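Local coordinates for sigma-C capsid protein (Avian reovirus, PDB 2VRS), which forms the homotrimeric fibre by which the virion attaches to host cells, and also induces apoptosis, at residues 99-103 and 115-119; 161-167 and 200-206; 154-160 and 207-211; 62-66 and 108-112. All coordinates share one frame; numbering follows the deposited sequence.

Contact 1 of 4, residues 99-103 and 115-119; sequences IDMTV and MMSST
Met101 reaches across to Met116 and Ser118 with a thioether folded back along the neighbouring strand. Its CB stands near Ser117 O, at 4.1 Å. CG, set beside the backbone N (chi1 -56°), starts a chain that bends again at both later torsions, and the sulfur SD comes to rest 3.5 Å from Ser118 CB. The methyl CE then turns along the strand and ends 3.7 Å from Met116 CB, the two methionines crossing at about a right angle. An unbranched, flexible side chain can make such a fold, and it packs on the face of the sheet where Leu203 and Phe133 also lie. Strands 98-108 and 111-119 form a beta hairpin of the C-terminal globular domain, with Met101, Val103, Met116 and Ser118 on one face and Thr102 and Ser117 on the other. Thr102 and Ser117 are a hydrogen-bonded antiparallel pair: Thr102 N gives to Ser117 O (2.7 Å), and Ser117 N returns a bond to Thr102 O (2.9 Å). Val103, beta-branched and suited to a strand, lays CG2 3.7 Å from Met116 CG, the two side chains running side by side. Small Ser118 leaves room for Ile99 CD1, 3.5 Å from its OG, while that hydroxyl accepts a hydrogen bond from Leu203 N.

Contact 2 of 4, residues 161-167 and 200-206; sequences VDVSFTR and IRSLTVR
Ser164 OG and Thr204 OG1 lie 2.6 Å apart in a hydrogen bond across two antiparallel strands of the C-terminal beta-barrel domain, and either hydroxyl could be the donor. Water 4 links Ser164 OG (2.7 Å) to the backbone, donating to Ser202 O, so small hydroxyl residues suit this partly exposed face. Asp162 and Arg206 continue it as a hydrogen-bonded pair, yet their charged ends part: Asp162 bridges to Arg206 of the third subunit, and Arg206 to Asp162 of the second, which stitches the trimer together. Between Ser164 and Thr166 the register slips by one residue in a beta bulge, where the chain of segment 200-206 turns a corner at Ser202. Beyond it Thr166 N gives a nearly straight bond to Arg201 O (2.8 Å, 173° at the hydrogen). Val163 and Val205 turn to the opposite, apolar face, and Leu203, Phe165 and Ile200 pack nearby. Val163 CG1 presses unusually close to Leu203 CD1, at 3.4 Å. Phe165 CG stands between the backbone N and carbonyl carbon (chi1 50°), which holds the ring against Ile200. The methyl CD1 of Ile200 sits over one ring face of Phe165 as a CH-pi contact, 4.2 Å from the centroid and 14° off its normal.

Contact 3 of 4, residues 154-160 and 207-211; sequences FQAASFP and TGIDT
Phe154 lays one face of its ring over the backbone of Ile209 and Asp210, and this is the close-packed part of the contact. With CG anti to the backbone N (chi1 -172°), the ring reaches out from the short, weakly bonded helix to the last strand. Ile209 CA makes a CH-pi contact 4.0 Å from the ring centroid, 24° off the normal, while Asp210 N lies above the same face. At the rim, Ile209 CG2 meets Phe154 CE2 at 3.8 Å. A flat aromatic suits the place because it can cover an extended backbone. Asp210 CB and OD2 border the ring at CD1, the carboxylate plane turned 73° from it; OD2 itself bonds to Tyr76 and His108 of the third subunit, and OD1 forms a salt bridge with Arg111. Toward Pro160 the fit is looser and water enters. Thr207 OG1 donates to Pro160 O (2.7 Å), a carbonyl that also accepts from water 6 (3.1 Å), and the same water donates to Gly208 O (2.8 Å). The hydroxyl of Thr207 also lies at the edge of the Phe159 ring, 3.4 Å from CD2. Here two neighbouring strands of the barrel splay apart, a water bridging their backbones where direct pairing has ceased, at the end of the C-terminal domain nearer the shaft.

Contact 4 of 4, residues 62-66 and 108-112; sequences MDPYF and HGRRT
At the junction between the triple beta-spiral shaft and the C-terminal globular domain, a salt bridge joins Asp63 of the shaft to Arg110 in a type II' beta turn, residues 108-111. Arg110 NH1 gives to Asp63 OD2 at 2.7 Å, meeting it on the syn side of the carboxylate but with a bent N-H angle of 134°. The two flat groups are turned 63° from each other. A bend at chi3 brings the long arginine side chain round to this oxygen, which also bonds to Thr74 of the third subunit; Arg110 NE meanwhile bonds to Thr211 O at the chain's C terminus. The other carboxylate oxygen, Asp63 OD1, accepts from Tyr65 N (3.0 Å) and closes an Asx turn, so this short acidic side chain both shapes its own loop and pairs with the turn. Tyr65 packs its CB 3.7 Å from Arg110 CG, leaving the ring, which makes a cation-pi contact with Arg147, to lead away from the turn. Gly109 takes a positive phi of 64°, readily reached without a side chain, and lets Tyr65 O approach its CA at 3.1 Å. Water 7 joins the two backbones, accepting from Arg110 N (2.9 Å) and donating to Tyr65 O (3.1 Å).

From the N terminus the chain runs through the coiled coil into the beta-spiral, where 62-66 meets 108-112 in contact 4 and so ties shaft to globular domain. Segment 99-103 lies within that loop and its partner 115-119 beyond it, so contacts 1 and 4 cross; contact 1 pairs the strands of the hairpin away from its turn, the second strand starting in contact 4. Contact 3 then brackets a later excursion, opening at 154-160 and closing at 207-211, with the whole of contact 2 inside it on the same two strands. Strand 198-210 finally pairs with 111-119, binding contact 2 to contact 1 and contact 3 to contact 4.

Contact 1 of 4, residues 99-103 and 115-119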
loop_
_atom_site.group_PDB
_atom_site.type_symbol
_atom_site.label_atom_id
_atom_site.label_comp_id
_atom_site.label_asym_id
_atom_site.label_seq_id
_atom_site.Cartn_x
_atom_site.Cartn_y
_atom_site.Cartn_z
ATOM N N ILE C 99 -0.664 30.932 18.167
ATOM C CA ILE C 99 0.685 30.532 18.507
ATOM C C ILE C 99 1.363 30.104 17.247
ATOM O O ILE C 99 0.787 29.386 16.425
ATOM C CB ILE C 99 0.738 29.439 19.630
ATOM C CG1 ILE C 99 2.207 29.204 20.106
ATOM C CG2 ILE C 99 0.054 28.148 19.169
ATOM C CD1 ILE C 99 2.297 28.483 21.444
ATOM N N ASP C 100 2.580 30.607 17.073
ATOM C CA ASP C 100 3.393 30.324 15.908
ATOM C C ASP C 100 4.147 29.024 16.075
ATOM O O ASP C 100 5.004 28.882 16.968
ATOM C CB ASP C 100 4.386 31.464 15.688
ATOM C CG ASP C 100 3.739 32.678 15.028
ATOM O OD1 ASP C 100 2.624 32.568 14.437
ATOM O OD2 ASP C 100 4.358 33.759 15.104
ATOM N N MET C 101 3.820 28.073 15.210
ATOM C CA MET C 101 4.467 26.759 15.228
ATOM C C MET C 101 5.518 26.624 14.149
ATOM O O MET C 101 5.290 26.932 12.975
ATOM C CB MET C 101 3.422 25.637 15.001
ATOM C CG MET C 101 2.251 25.650 15.987
ATOM S SD MET C 101 2.708 25.587 17.746
ATOM C CE MET C 101 3.278 23.863 17.825
ATOM N N THR C 102 6.689 26.121 14.537
ATOM C CA THR C 102 7.661 25.671 13.561
ATOM C C THR C 102 7.364 24.209 13.215
ATOM O O THR C 102 7.314 23.335 14.094
ATOM C CB THR C 102 9.072 25.813 14.158
ATOM O OG1 THR C 102 9.288 27.219 14.396
ATOM C CG2 THR C 102 10.148 25.253 13.242
ATOM N N VAL C 103 7.128 23.965 11.935
ATOM C CA VAL C 103 6.610 22.638 11.511
ATOM C C VAL C 103 7.610 21.958 10.598
ATOM O O VAL C 103 8.107 22.559 9.651
ATOM C CB VAL C 103 5.261 22.733 10.738
ATOM C CG1 VAL C 103 4.820 21.323 10.276
ATOM C CG2 VAL C 103 4.161 23.418 11.593
ATOM N N MET C 115 5.815 17.185 12.750
ATOM C CA MET C 115 6.485 17.409 14.014
ATOM C C MET C 115 6.503 18.931 14.196
ATOM O O MET C 115 7.109 19.616 13.388
ATOM C CB MET C 115 7.930 16.857 13.914
ATOM C CG MET C 115 8.023 15.358 14.062
ATOM S SD MET C 115 7.575 14.326 12.612
ATOM C CE MET C 115 8.442 15.088 11.232
ATOM N N MET C 116 5.858 19.443 15.245
ATOM C CA MET C 116 5.748 20.913 15.437
ATOM C C MET C 116 6.216 21.333 16.816
ATOM O O MET C 116 5.990 20.628 17.820
ATOM C CB MET C 116 4.292 21.319 15.370
ATOM C CG MET C 116 3.559 20.791 14.124
ATOM S SD MET C 116 1.883 21.504 14.115
ATOM C CE MET C 116 1.081 20.544 12.857
ATOM N N SER C 117 6.856 22.501 16.866
ATOM C CA SER C 117 7.238 23.047 18.150
ATOM C C SER C 117 6.994 24.550 18.139
ATOM O O SER C 117 6.980 25.199 17.086
ATOM C CB SER C 117 8.705 22.727 18.473
ATOM O OG SER C 117 9.556 23.313 17.526
ATOM N N SER C 118 6.773 25.113 19.313
ATOM C CA SER C 118 6.450 26.524 19.278
ATOM C C SER C 118 7.514 27.336 19.937
ATOM O O SER C 118 8.146 26.908 20.890
ATOM C CB SER C 118 5.147 26.782 19.990
ATOM O OG SER C 118 5.315 26.646 21.422
ATOM N N THR C 119 7.621 28.563 19.453
ATOM C CA THR C 119 8.149 29.627 20.266
ATOM C C THR C 119 6.955 30.506 20.711
ATOM O O THR C 119 5.917 30.600 20.028
ATOM C CB THR C 119 9.302 30.390 19.548
ATOM O OG1 THR C 119 10.161 30.985 20.532
ATOM C CG2 THR C 119 8.774 31.433 18.535
HETATM O O HOH W 1 3.887 32.472 18.934
HETATM O O HOH W 2 7.814 28.819 16.043
#

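Contact 2 of 4, residues 161-167 and 200-206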
loop_
_atom_site.group_PDB
_atom_site.type_symbol
_atom_site.label_atom_id
_atom_site.label_comp_id
_atom_site.label_asym_id
_atom_site.label_seq_id
_atom_site.Cartn_x
_atom_site.Cartn_y
_atom_site.Cartn_z
ATOM N N VAL C 161 -3.293 12.552 18.201
ATOM C CA VAL C 161 -2.335 13.638 18.145
ATOM C C VAL C 161 -1.671 13.629 19.537
ATOM O O VAL C 161 -2.352 13.602 20.553
ATOM C CB VAL C 161 -3.026 15.029 17.900
ATOM C CG1 VAL C 161 -2.013 16.164 18.049
ATOM C CG2 VAL C 161 -3.753 15.122 16.534
ATOM N N ASP C 162 -0.332 13.697 19.587
ATOM C CA ASP C 162 0.374 13.828 20.869
ATOM C C ASP C 162 0.713 15.295 21.121
ATOM O O ASP C 162 1.229 15.966 20.240
ATOM C CB ASP C 162 1.690 13.049 20.808
ATOM C CG ASP C 162 1.488 11.551 20.803
ATOM O OD1 ASP C 162 0.423 11.065 21.209
ATOM O OD2 ASP C 162 2.424 10.876 20.407
ATOM N N VAL C 163 0.457 15.783 22.327
ATOM C CA VAL C 163 0.741 17.167 22.636
ATOM C C VAL C 163 1.560 17.177 23.926
ATOM O O VAL C 163 1.355 16.326 24.812
ATOM C CB VAL C 163 -0.577 17.958 22.806
ATOM C CG1 VAL C 163 -0.342 19.339 23.343
ATOM C CG2 VAL C 163 -1.289 18.050 21.447
ATOM N N SER C 164 2.480 18.135 24.011
ATOM C CA SER C 164 3.176 18.402 25.280
ATOM C C SER C 164 3.379 19.918 25.416
ATOM O O SER C 164 3.401 20.630 24.418
ATOM C CB SER C 164 4.517 17.645 25.321
ATOM O OG SER C 164 5.536 18.351 24.653
ATOM N N PHE C 165 3.457 20.414 26.649
ATOM C CA PHE C 165 3.748 21.847 26.831
ATOM C C PHE C 165 4.198 22.042 28.266
ATOM O O PHE C 165 3.997 21.159 29.134
ATOM C CB PHE C 165 2.487 22.680 26.555
ATOM C CG PHE C 165 1.252 22.194 27.288
ATOM C CD1 PHE C 165 0.988 22.592 28.611
ATOM C CD2 PHE C 165 0.369 21.312 26.669
ATOM C CE1 PHE C 165 -0.140 22.118 29.302
ATOM C CE2 PHE C 165 -0.759 20.847 27.341
ATOM C CZ PHE C 165 -1.027 21.250 28.657
ATOM N N THR C 166 4.711 23.255 28.523
ATOM C CA THR C 166 5.080 23.651 29.877
ATOM C C THR C 166 3.981 24.575 30.436
ATOM O O THR C 166 3.520 25.501 29.743
ATOM C CB THR C 166 6.422 24.371 29.849
ATOM O OG1 THR C 166 7.408 23.478 29.327
ATOM C CG2 THR C 166 6.840 24.810 31.266
ATOM N N ARG C 167 3.570 24.293 31.674
ATOM C CA ARG C 167 2.628 25.108 32.445
ATOM C C ARG C 167 3.117 25.135 33.900
ATOM O O ARG C 167 3.291 24.077 34.521
ATOM C CB ARG C 167 1.225 24.514 32.404
ATOM C CG ARG C 167 0.179 25.294 33.207
ATOM C CD ARG C 167 -1.152 24.572 33.232
ATOM N NE ARG C 167 -2.120 25.281 34.070
ATOM C CZ ARG C 167 -3.338 25.674 33.707
ATOM N NH1 ARG C 167 -3.815 25.429 32.488
ATOM N NH2 ARG C 167 -4.102 26.306 34.590
ATOM N N ILE C 200 0.416 28.543 28.669
ATOM C CA ILE C 200 1.208 27.374 28.314
ATOM C C ILE C 200 2.210 27.749 27.215
ATOM O O ILE C 200 1.938 28.582 26.349
ATOM C CB ILE C 200 0.283 26.143 27.938
ATOM C CG1 ILE C 200 -0.441 26.388 26.610
ATOM C CG2 ILE C 200 -0.705 25.827 29.084
ATOM C CD1 ILE C 200 -1.193 25.171 26.047
ATOM N N ARG C 201 3.400 27.175 27.274
ATOM C CA ARG C 201 4.427 27.529 26.308
ATOM C C ARG C 201 5.174 26.273 25.932
ATOM O O ARG C 201 4.885 25.191 26.467
ATOM C CB ARG C 201 5.387 28.587 26.899
ATOM C CG ARG C 201 6.142 28.080 28.138
ATOM C CD ARG C 201 7.141 29.103 28.712
ATOM N NE ARG C 201 7.629 28.673 30.023
ATOM C CZ ARG C 201 8.788 28.080 30.252
ATOM N NH1 ARG C 201 9.634 27.844 29.247
ATOM N NH2 ARG C 201 9.100 27.744 31.503
ATOM N N SER C 202 6.113 26.390 24.987
ATOM C CA SER C 202 6.904 25.224 24.526
ATOM C C SER C 202 5.971 24.087 24.080
ATOM O O SER C 202 6.159 22.909 24.452
ATOM C CB SER C 202 7.835 24.687 25.635
ATOM O OG SER C 202 8.738 25.711 26.058
ATOM N N LEU C 203 4.951 24.462 23.320
ATOM C CA LEU C 203 3.970 23.478 22.851
ATOM C C LEU C 203 4.594 22.645 21.748
ATOM O O LEU C 203 5.260 23.185 20.855
ATOM C CB LEU C 203 2.706 24.198 22.329
ATOM C CG LEU C 203 1.578 23.369 21.695
ATOM C CD1 LEU C 203 0.830 22.432 22.708
ATOM C CD2 LEU C 203 0.587 24.354 21.007
ATOM N N THR C 204 4.430 21.315 21.800
ATOM C CA THR C 204 4.859 20.465 20.698
ATOM C C THR C 204 3.607 19.685 20.268
ATOM O O THR C 204 2.712 19.398 21.087
ATOM C CB THR C 204 5.981 19.440 21.109
ATOM O OG1 THR C 204 5.436 18.532 22.063
ATOM C CG2 THR C 204 7.221 20.153 21.695
ATOM N N VAL C 205 3.499 19.448 18.969
ATOM C CA VAL C 205 2.349 18.699 18.423
ATOM C C VAL C 205 2.991 17.661 17.483
ATOM O O VAL C 205 3.849 18.004 16.649
ATOM C CB VAL C 205 1.411 19.627 17.591
ATOM C CG1 VAL C 205 0.357 18.808 16.859
ATOM C CG2 VAL C 205 0.677 20.662 18.491
ATOM N N ARG C 206 2.633 16.399 17.664
ATOM C CA ARG C 206 3.088 15.327 16.773
ATOM C C ARG C 206 1.872 14.514 16.345
ATOM O O ARG C 206 1.079 14.051 17.187
ATOM C CB ARG C 206 4.097 14.412 17.470
ATOM C CG ARG C 206 5.326 15.149 17.917
ATOM C CD ARG C 206 6.477 14.190 18.139
ATOM N NE ARG C 206 6.752 13.358 16.963
ATOM C CZ ARG C 206 7.714 12.440 16.925
ATOM N NH1 ARG C 206 8.475 12.255 17.990
ATOM N NH2 ARG C 206 7.922 11.718 15.834
HETATM O O HOH W 3 4.109 16.215 21.223
HETATM O O HOH W 4 7.018 20.543 25.374
HETATM O O HOH W 5 9.732 24.839 28.818
#

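Contact 3 of 4, residues 154-160 and 207-211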
loop_
_atom_site.group_PDB
_atom_site.type_symbol
_atom_site.label_atom_id
_atom_site.label_comp_id
_atom_site.label_asym_id
_atom_site.label_seq_id
_atom_site.Cartn_x
_atom_site.Cartn_y
_atom_site.Cartn_z
ATOM N N PHE C 154 -9.325 9.264 5.050
ATOM C CA PHE C 154 -8.702 9.651 6.320
ATOM C C PHE C 154 -9.565 10.711 7.036
ATOM O O PHE C 154 -9.758 10.647 8.246
ATOM C CB PHE C 154 -7.270 10.177 6.089
ATOM C CG PHE C 154 -6.516 10.420 7.378
ATOM C CD1 PHE C 154 -5.815 9.360 7.969
ATOM C CD2 PHE C 154 -6.573 11.662 8.035
ATOM C CE1 PHE C 154 -5.097 9.540 9.184
ATOM C CE2 PHE C 154 -5.885 11.853 9.253
ATOM C CZ PHE C 154 -5.114 10.786 9.810
ATOM N N GLN C 155 -10.114 11.657 6.268
ATOM C CA GLN C 155 -10.852 12.778 6.823
ATOM C C GLN C 155 -12.078 12.356 7.598
ATOM O O GLN C 155 -12.561 13.111 8.460
ATOM C CB GLN C 155 -11.276 13.711 5.681
ATOM C CG GLN C 155 -10.174 14.571 5.133
ATOM C CD GLN C 155 -10.726 15.461 4.011
ATOM O OE1 GLN C 155 -11.705 16.151 4.225
ATOM N NE2 GLN C 155 -10.136 15.403 2.838
ATOM N N ALA C 156 -12.551 11.128 7.344
ATOM C CA ALA C 156 -13.820 10.686 7.885
ATOM C C ALA C 156 -13.840 10.383 9.406
ATOM O O ALA C 156 -14.921 10.179 9.992
ATOM C CB ALA C 156 -14.307 9.476 7.080
ATOM N N ALA C 157 -12.664 10.356 10.053
ATOM C CA ALA C 157 -12.541 10.020 11.467
ATOM C C ALA C 157 -11.612 11.007 12.180
ATOM O O ALA C 157 -10.653 11.504 11.601
ATOM C CB ALA C 157 -11.977 8.602 11.630
ATOM N N SER C 158 -11.848 11.187 13.474
ATOM C CA SER C 158 -10.831 11.752 14.378
ATOM C C SER C 158 -9.550 10.902 14.357
ATOM O O SER C 158 -9.574 9.689 14.033
ATOM C CB SER C 158 -11.411 11.837 15.797
ATOM O OG SER C 158 -12.534 12.736 15.758
ATOM N N PHE C 159 -8.432 11.554 14.652
ATOM C CA PHE C 159 -7.136 10.852 14.576
ATOM C C PHE C 159 -6.236 11.292 15.746
ATOM O O PHE C 159 -6.434 12.379 16.301
ATOM C CB PHE C 159 -6.458 11.161 13.210
ATOM C CG PHE C 159 -6.301 12.649 12.927
ATOM C CD1 PHE C 159 -7.336 13.376 12.307
ATOM C CD2 PHE C 159 -5.119 13.333 13.305
ATOM C CE1 PHE C 159 -7.201 14.744 12.062
ATOM C CE2 PHE C 159 -4.948 14.722 13.030
ATOM C CZ PHE C 159 -5.995 15.436 12.385
ATOM N N PRO C 160 -5.331 10.399 16.200
ATOM C CA PRO C 160 -4.573 10.671 17.435
ATOM C C PRO C 160 -3.517 11.747 17.178
ATOM O O PRO C 160 -2.936 11.821 16.092
ATOM C CB PRO C 160 -3.946 9.311 17.799
ATOM C CG PRO C 160 -4.141 8.450 16.553
ATOM C CD PRO C 160 -5.107 9.045 15.642
ATOM N N THR C 207 1.751 14.370 15.038
ATOM C CA THR C 207 0.656 13.608 14.459
ATOM C C THR C 207 1.040 13.242 13.032
ATOM O O THR C 207 2.114 13.575 12.556
ATOM C CB THR C 207 -0.719 14.382 14.559
ATOM O OG1 THR C 207 -1.797 13.473 14.225
ATOM C CG2 THR C 207 -0.778 15.622 13.626
ATOM N N GLY C 208 0.186 12.491 12.361
ATOM C CA GLY C 208 0.432 12.249 10.952
ATOM C C GLY C 208 -0.902 11.948 10.297
ATOM O O GLY C 208 -1.931 11.675 10.973
ATOM N N ILE C 209 -0.885 12.051 8.983
ATOM C CA ILE C 209 -2.092 11.922 8.147
ATOM C C ILE C 209 -1.800 11.058 6.936
ATOM O O ILE C 209 -0.635 10.903 6.495
ATOM C CB ILE C 209 -2.629 13.331 7.691
ATOM C CG1 ILE C 209 -1.598 14.089 6.761
ATOM C CG2 ILE C 209 -2.940 14.192 8.968
ATOM C CD1 ILE C 209 -2.152 15.400 6.074
ATOM N N ASP C 210 -2.868 10.483 6.405
ATOM C CA ASP C 210 -2.789 9.746 5.150
ATOM C C ASP C 210 -3.334 10.659 4.100
ATOM O O ASP C 210 -4.467 11.140 4.262
ATOM C CB ASP C 210 -3.642 8.487 5.219
ATOM C CG ASP C 210 -3.125 7.483 6.240
ATOM O OD1 ASP C 210 -1.898 7.431 6.492
ATOM O OD2 ASP C 210 -3.953 6.723 6.753
ATOM N N THR C 211 -2.554 10.839 3.021
ATOM C CA THR C 211 -2.911 11.797 1.945
ATOM C C THR C 211 -3.492 11.080 0.709
ATOM O O THR C 211 -3.420 9.855 0.544
ATOM C CB THR C 211 -1.717 12.693 1.544
ATOM O OG1 THR C 211 -0.717 11.888 0.928
ATOM C CG2 THR C 211 -1.132 13.407 2.777
HETATM O O HOH W 6 -2.910 10.480 13.291
#

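Contact 4 of 4, residues 62-66 and 108-112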
loop_
_atom_site.group_PDB
_atom_site.type_symbol
_atom_site.label_atom_id
_atom_site.label_comp_id
_atom_site.label_asym_id
_atom_site.label_seq_id
_atom_site.Cartn_x
_atom_site.Cartn_y
_atom_site.Cartn_z
ATOM N N MET C 62 -0.218 3.668 -12.334
ATOM C CA MET C 62 0.197 3.648 -10.920
ATOM C C MET C 62 0.500 5.067 -10.418
ATOM O O MET C 62 1.239 5.848 -11.072
ATOM C CB MET C 62 1.465 2.790 -10.774
ATOM C CG MET C 62 1.271 1.310 -11.172
ATOM S SD MET C 62 2.838 0.399 -11.216
ATOM C CE MET C 62 3.518 0.915 -12.814
ATOM N N ASP C 63 -0.074 5.388 -9.248
ATOM C CA ASP C 63 0.245 6.639 -8.566
ATOM C C ASP C 63 1.601 6.431 -7.928
ATOM O O ASP C 63 1.689 5.577 -7.050
ATOM C CB ASP C 63 -0.805 6.862 -7.481
ATOM C CG ASP C 63 -0.386 7.910 -6.436
ATOM O OD1 ASP C 63 0.551 8.683 -6.696
ATOM O OD2 ASP C 63 -1.032 7.923 -5.364
ATOM N N PRO C 64 2.634 7.196 -8.338
ATOM C CA PRO C 64 4.005 6.995 -7.830
ATOM C C PRO C 64 4.193 7.309 -6.328
ATOM O O PRO C 64 5.184 6.876 -5.739
ATOM C CB PRO C 64 4.848 7.946 -8.682
ATOM C CG PRO C 64 3.956 9.024 -9.036
ATOM C CD PRO C 64 2.610 8.306 -9.314
ATOM N N TYR C 65 3.243 7.993 -5.704
ATOM C CA TYR C 65 3.274 8.194 -4.240
ATOM C C TYR C 65 2.753 6.971 -3.501
ATOM O O TYR C 65 2.891 6.900 -2.286
ATOM C CB TYR C 65 2.471 9.424 -3.835
ATOM C CG TYR C 65 3.185 10.677 -4.256
ATOM C CD1 TYR C 65 4.146 11.227 -3.431
ATOM C CD2 TYR C 65 2.945 11.260 -5.504
ATOM C CE1 TYR C 65 4.885 12.341 -3.830
ATOM C CE2 TYR C 65 3.653 12.395 -5.901
ATOM C CZ TYR C 65 4.615 12.920 -5.057
ATOM O OH TYR C 65 5.330 14.047 -5.400
ATOM N N PHE C 66 2.167 6.016 -4.227
ATOM C CA PHE C 66 1.631 4.806 -3.617
ATOM C C PHE C 66 2.329 3.533 -4.076
ATOM O O PHE C 66 2.570 2.614 -3.291
ATOM C CB PHE C 66 0.127 4.680 -3.891
ATOM C CG PHE C 66 -0.484 3.408 -3.316
ATOM C CD1 PHE C 66 -0.516 3.225 -1.926
ATOM C CD2 PHE C 66 -1.044 2.425 -4.162
ATOM C CE1 PHE C 66 -1.083 2.067 -1.373
ATOM C CE2 PHE C 66 -1.617 1.245 -3.592
ATOM C CZ PHE C 66 -1.627 1.088 -2.212
ATOM N N HIS C 108 6.333 10.836 3.077
ATOM C CA HIS C 108 6.963 9.622 2.548
ATOM C C HIS C 108 5.822 8.745 2.015
ATOM O O HIS C 108 4.963 8.305 2.785
ATOM C CB HIS C 108 7.834 8.915 3.622
ATOM C CG HIS C 108 7.117 8.629 4.920
ATOM N ND1 HIS C 108 6.852 7.348 5.349
ATOM C CD2 HIS C 108 6.611 9.460 5.876
ATOM C CE1 HIS C 108 6.184 7.393 6.495
ATOM N NE2 HIS C 108 6.042 8.662 6.841
ATOM N N GLY C 109 5.796 8.547 0.689
ATOM C CA GLY C 109 4.666 7.890 0.084
ATOM C C GLY C 109 3.494 8.816 0.336
ATOM O O GLY C 109 3.654 10.062 0.352
ATOM N N ARG C 110 2.349 8.221 0.625
ATOM C CA ARG C 110 1.176 9.060 0.893
ATOM C C ARG C 110 0.981 9.278 2.394
ATOM O O ARG C 110 -0.104 9.634 2.828
ATOM C CB ARG C 110 -0.074 8.442 0.274
ATOM C CG ARG C 110 0.056 8.422 -1.243
ATOM C CD ARG C 110 -1.290 8.203 -1.980
ATOM N NE ARG C 110 -1.999 9.459 -1.951
ATOM C CZ ARG C 110 -1.896 10.433 -2.857
ATOM N NH1 ARG C 110 -1.182 10.290 -3.978
ATOM N NH2 ARG C 110 -2.571 11.544 -2.666
ATOM N N ARG C 111 2.022 9.059 3.186
ATOM C CA ARG C 111 1.973 9.422 4.603
ATOM C C ARG C 111 2.700 10.756 4.823
ATOM O O ARG C 111 3.822 10.972 4.295
ATOM C CB ARG C 111 2.662 8.334 5.446
ATOM C CG ARG C 111 2.556 8.594 6.984
ATOM C CD ARG C 111 1.119 8.329 7.552
ATOM N NE ARG C 111 1.172 8.601 9.025
ATOM C CZ ARG C 111 0.123 8.550 9.820
ATOM N NH1 ARG C 111 -1.036 8.262 9.282
ATOM N NH2 ARG C 111 0.219 8.780 11.127
ATOM N N THR C 112 2.093 11.633 5.609
ATOM C CA THR C 112 2.730 12.890 6.015
ATOM C C THR C 112 2.719 13.005 7.494
ATOM O O THR C 112 1.649 12.997 8.111
ATOM C CB THR C 112 2.052 14.118 5.357
ATOM O OG1 THR C 112 2.289 14.027 3.955
ATOM C CG2 THR C 112 2.592 15.392 5.922
HETATM O O HOH W 7 2.319 5.353 0.320
#